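Local coordinates for Glyco_hydro_cc domain-containing protein (Pseudomonas viridiflava, PDB 6UAV) that probably hydrolyses internal beta-1,3-linkages of glucans, as a GH128 subgroup II endo-glucanase with a TIM-barrel catalytic core, at residues L101-S109 and Y143-I154. Numbering follows the deposited sequence.
With SO4 (sulfate ion), chain D.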
loop_
_atom_site.group_PDB
_atom_site.type_symbol
_atom_site.label_atom_id
_atom_site.label_comp_id
_atom_site.label_asym_id
_atom_site.label_seq_id
_atom_site.Cartn_x
_atom_site.Cartn_y
_atom_site.Cartn_z
ATOM N N LEU A 101 11.830 -7.648 -14.502
ATOM C CA LEU A 101 11.840 -6.225 -14.059
ATOM C C LEU A 101 12.816 -6.044 -12.897
ATOM O O LEU A 101 13.356 -4.961 -12.723
ATOM C CB LEU A 101 10.417 -5.797 -13.689
ATOM C CG LEU A 101 10.253 -4.373 -13.164
ATOM C CD1 LEU A 101 10.657 -3.361 -14.211
ATOM C CD2 LEU A 101 8.842 -4.116 -12.694
ATOM N N TRP A 102 12.932 -7.032 -12.035
ATOM C CA TRP A 102 13.437 -6.784 -10.662
ATOM C C TRP A 102 14.801 -6.130 -10.662
ATOM O O TRP A 102 15.044 -5.227 -9.844
ATOM C CB TRP A 102 13.394 -8.080 -9.817
ATOM C CG TRP A 102 13.214 -7.769 -8.361
ATOM C CD1 TRP A 102 14.143 -7.755 -7.345
ATOM C CD2 TRP A 102 11.993 -7.309 -7.780
ATOM N NE1 TRP A 102 13.542 -7.356 -6.184
ATOM C CE2 TRP A 102 12.245 -7.057 -6.414
ATOM C CE3 TRP A 102 10.710 -7.072 -8.274
ATOM C CZ2 TRP A 102 11.256 -6.619 -5.530
ATOM C CZ3 TRP A 102 9.724 -6.686 -7.378
ATOM C CH2 TRP A 102 9.998 -6.473 -6.037
ATOM N N PRO A 103 15.774 -6.551 -11.505
ATOM C CA PRO A 103 17.117 -5.933 -11.468
ATOM C C PRO A 103 17.068 -4.405 -11.690
ATOM O O PRO A 103 17.916 -3.694 -11.133
ATOM C CB PRO A 103 17.904 -6.675 -12.558
ATOM C CG PRO A 103 17.196 -8.067 -12.611
ATOM C CD PRO A 103 15.734 -7.693 -12.449
ATOM N N ARG A 104 16.168 -3.931 -12.537
ATOM C CA ARG A 104 15.920 -2.461 -12.743
ATOM C C ARG A 104 15.529 -1.783 -11.416
ATOM O O ARG A 104 16.020 -0.669 -11.137
ATOM C CB ARG A 104 14.873 -2.270 -13.847
ATOM C CG ARG A 104 15.434 -2.552 -15.236
ATOM C CD ARG A 104 14.325 -2.585 -16.267
ATOM N NE ARG A 104 13.566 -1.361 -16.442
ATOM C CZ ARG A 104 12.449 -1.305 -17.152
ATOM N NH1 ARG A 104 12.059 -2.409 -17.783
ATOM N NH2 ARG A 104 11.786 -0.161 -17.310
ATOM N N LEU A 105 14.682 -2.427 -10.608
ATOM C CA LEU A 105 14.275 -1.929 -9.272
ATOM C C LEU A 105 15.452 -1.998 -8.325
ATOM O O LEU A 105 15.644 -1.052 -7.538
ATOM C CB LEU A 105 13.062 -2.712 -8.772
ATOM C CG LEU A 105 11.888 -2.732 -9.751
ATOM C CD1 LEU A 105 10.801 -3.534 -9.150
ATOM C CD2 LEU A 105 11.376 -1.321 -10.094
ATOM N N GLU A 106 16.204 -3.104 -8.332
ATOM C CA GLU A 106 17.400 -3.210 -7.480
ATOM C C GLU A 106 18.387 -2.110 -7.858
ATOM O O GLU A 106 19.148 -1.611 -6.958
ATOM C CB GLU A 106 18.002 -4.617 -7.649
ATOM C CG GLU A 106 17.140 -5.683 -7.064
ATOM C CD GLU A 106 17.604 -7.098 -7.318
ATOM O OE1 GLU A 106 18.228 -7.307 -8.359
ATOM O OE2 GLU A 106 17.307 -7.997 -6.458
ATOM N N GLN A 107 18.543 -1.839 -9.141
ATOM C CA GLN A 107 19.456 -0.779 -9.595
ATOM C C GLN A 107 18.956 0.557 -9.011
ATOM O O GLN A 107 19.765 1.365 -8.473
ATOM C CB GLN A 107 19.554 -0.735 -11.118
ATOM C CG GLN A 107 20.484 0.410 -11.526
ATOM C CD GLN A 107 20.732 0.491 -13.018
ATOM O OE1 GLN A 107 19.805 0.722 -13.813
ATOM N NE2 GLN A 107 21.995 0.347 -13.384
ATOM N N ILE A 108 17.665 0.826 -9.106
ATOM C CA ILE A 108 17.087 2.112 -8.579
ATOM C C ILE A 108 17.350 2.166 -7.061
ATOM O O ILE A 108 17.815 3.198 -6.564
ATOM C CB ILE A 108 15.602 2.228 -8.935
ATOM C CG1 ILE A 108 15.398 2.495 -10.421
ATOM C CG2 ILE A 108 14.923 3.251 -8.017
ATOM C CD1 ILE A 108 14.029 2.053 -10.945
ATOM N N SER A 109 17.205 1.044 -6.363
ATOM C CA SER A 109 17.534 0.971 -4.918
ATOM C C SER A 109 18.995 1.296 -4.671
ATOM O O SER A 109 19.262 2.106 -3.754
ATOM C CB SER A 109 17.128 -0.384 -4.334
ATOM O OG SER A 109 17.554 -0.481 -2.987
ATOM N N TYR A 143 13.685 -15.433 -10.177
ATOM C CA TYR A 143 14.793 -14.489 -9.916
ATOM C C TYR A 143 16.056 -15.294 -9.596
ATOM O O TYR A 143 17.140 -15.056 -10.179
ATOM C CB TYR A 143 14.440 -13.503 -8.809
ATOM C CG TYR A 143 15.549 -12.494 -8.685
ATOM C CD1 TYR A 143 16.682 -12.786 -7.976
ATOM C CD2 TYR A 143 15.504 -11.261 -9.330
ATOM C CE1 TYR A 143 17.726 -11.884 -7.858
ATOM C CE2 TYR A 143 16.550 -10.359 -9.258
ATOM C CZ TYR A 143 17.658 -10.652 -8.491
ATOM O OH TYR A 143 18.750 -9.832 -8.418
ATOM N N ALA A 144 15.997 -16.278 -8.669
ATOM C CA ALA A 144 17.185 -17.027 -8.235
ATOM C C ALA A 144 17.790 -17.758 -9.441
ATOM O O ALA A 144 18.990 -17.790 -9.564
ATOM C CB ALA A 144 16.855 -17.981 -7.118
ATOM N N SER A 145 16.973 -18.316 -10.329
ATOM C CA SER A 145 17.435 -18.961 -11.570
ATOM C C SER A 145 18.320 -18.010 -12.406
ATOM O O SER A 145 19.387 -18.445 -12.945
ATOM C CB SER A 145 16.248 -19.442 -12.368
ATOM O OG SER A 145 16.709 -20.069 -13.555
ATOM N N ALA A 146 17.859 -16.772 -12.559
ATOM C CA ALA A 146 18.557 -15.774 -13.402
ATOM C C ALA A 146 19.786 -15.168 -12.710
ATOM O O ALA A 146 20.531 -14.431 -13.433
ATOM C CB ALA A 146 17.561 -14.726 -13.834
ATOM N N HIS A 147 20.009 -15.391 -11.409
ATOM C CA HIS A 147 21.079 -14.686 -10.644
ATOM C C HIS A 147 21.838 -15.650 -9.728
ATOM O O HIS A 147 22.102 -15.261 -8.526
ATOM C CB HIS A 147 20.452 -13.492 -9.903
ATOM C CG HIS A 147 19.739 -12.584 -10.836
ATOM N ND1 HIS A 147 20.439 -11.714 -11.631
ATOM C CD2 HIS A 147 18.455 -12.545 -11.242
ATOM C CE1 HIS A 147 19.577 -11.070 -12.403
ATOM N NE2 HIS A 147 18.342 -11.615 -12.211
ATOM N N GLN A 148 22.225 -16.804 -10.263
ATOM C CA GLN A 148 23.168 -17.761 -9.598
ATOM C C GLN A 148 22.627 -18.119 -8.202
ATOM O O GLN A 148 23.438 -18.284 -7.267
ATOM C CB GLN A 148 24.556 -17.148 -9.390
ATOM C CG GLN A 148 25.368 -16.927 -10.660
ATOM C CD GLN A 148 26.709 -16.244 -10.381
ATOM O OE1 GLN A 148 26.822 -15.008 -10.395
ATOM N NE2 GLN A 148 27.733 -17.040 -10.098
ATOM N N GLY A 149 21.312 -18.208 -8.052
ATOM C CA GLY A 149 20.691 -18.678 -6.793
ATOM C C GLY A 149 20.472 -17.574 -5.778
ATOM O O GLY A 149 19.899 -17.857 -4.729
ATOM N N ARG A 150 20.793 -16.316 -6.109
ATOM C CA ARG A 150 20.539 -15.162 -5.194
ATOM C C ARG A 150 19.016 -14.871 -5.137
ATOM O O ARG A 150 18.327 -14.896 -6.180
ATOM C CB ARG A 150 21.361 -13.952 -5.662
ATOM C CG ARG A 150 21.343 -12.784 -4.686
ATOM C CD ARG A 150 22.153 -11.595 -5.122
ATOM N NE ARG A 150 21.610 -10.984 -6.335
ATOM C CZ ARG A 150 22.198 -10.972 -7.527
ATOM N NH1 ARG A 150 23.360 -11.598 -7.708
ATOM N NH2 ARG A 150 21.635 -10.375 -8.551
ATOM N N ASP A 151 18.475 -14.626 -3.952
ATOM C CA ASP A 151 17.075 -14.191 -3.781
ATOM C C ASP A 151 16.913 -12.749 -4.258
ATOM O O ASP A 151 17.838 -11.978 -4.116
ATOM C CB ASP A 151 16.623 -14.307 -2.316
ATOM C CG ASP A 151 16.268 -15.729 -1.872
ATOM O OD1 ASP A 151 16.049 -16.606 -2.722
ATOM O OD2 ASP A 151 16.137 -15.889 -0.678
ATOM N N PRO A 152 15.728 -12.371 -4.763
ATOM C CA PRO A 152 15.441 -10.972 -5.111
ATOM C C PRO A 152 15.529 -10.114 -3.854
ATOM O O PRO A 152 15.208 -10.595 -2.737
ATOM C CB PRO A 152 14.023 -11.005 -5.666
ATOM C CG PRO A 152 13.404 -12.230 -5.023
ATOM C CD PRO A 152 14.533 -13.218 -4.919
ATOM N N GLN A 153 15.996 -8.869 -4.014
ATOM C CA GLN A 153 15.996 -7.928 -2.870
ATOM C C GLN A 153 14.547 -7.582 -2.536
ATOM O O GLN A 153 13.856 -7.031 -3.390
ATOM C CB GLN A 153 16.695 -6.645 -3.286
ATOM C CG GLN A 153 16.774 -5.614 -2.144
ATOM C CD GLN A 153 17.278 -4.278 -2.661
ATOM O OE1 GLN A 153 18.058 -4.256 -3.615
ATOM N NE2 GLN A 153 16.839 -3.170 -2.062
ATOM N N ILE A 154 14.112 -7.938 -1.349
ATOM C CA ILE A 154 12.768 -7.567 -0.847
ATOM C C ILE A 154 13.012 -7.020 0.537
ATOM O O ILE A 154 13.420 -7.777 1.419
ATOM C CB ILE A 154 11.770 -8.734 -0.865
ATOM C CG1 ILE A 154 11.467 -9.248 -2.286
ATOM C CG2 ILE A 154 10.462 -8.245 -0.191
ATOM C CD1 ILE A 154 10.533 -10.439 -2.267
HETATM S S SO4 D . 24.002 -11.173 -11.484
HETATM O O1 SO4 D . 24.449 -11.790 -10.282
HETATM O O2 SO4 D . 25.125 -10.928 -12.346
HETATM O O3 SO4 D . 23.126 -12.066 -12.161
HETATM O O4 SO4 D . 23.344 -9.914 -11.190
HETATM O O HOH W 1 19.146 -9.762 -5.255
HETATM O O HOH W 2 20.044 -2.770 -4.585
#
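In the outer shell of the (beta/alpha)8 barrel, helix 95-112 docks against the end of helix 132-146 and the loop that leads from it into the next strand, with E106 as the polar hub. Its chain, extended beyond CG, brings the carboxylate to the Y143 hydroxyl, its plane turned 84° from that of the phenol ring; Y143 OH donates to the syn lone pair of E106 OE1 at 2.6 Å. The other oxygen, E106 OE2, takes Q153 N at 2.9 Å, nearly in line with its C-O bond, and also a water shared with R150 NE and D151 O. R150 NH2 in turn donates to Y143 OH (2.9 Å), so the phenol links carboxylate and guanidinium. This arginine and H147 ND1 hold a sulfate, probably from the crystallisation liquor, and H147 CD2 lies over the centre of the Y143 ring. Deeper in, the five-membered ring of W102 turns its edge toward the Y143 face in an offset edge-to-face pair, planes at 84°, with W102 CB touching Y143 CD2, while NE1 donates to Q153 O, which lies in the indole plane, at 2.8 Å. P152 CB packs against W102 CD1 (3.7 Å). The Q153 side chain, stretched out with chi1 at -179°, slides past that of E106 in the opposite direction until NE2 meets S109 OG at 2.9 Å, an oxygen also hydrogen-bonded to V114 O. Toward the barrel, W102 reaches L116 and P119 of strand 115-121 and V81 of strand 78-81, and meets F139 of helix 132-146 edge-to-face.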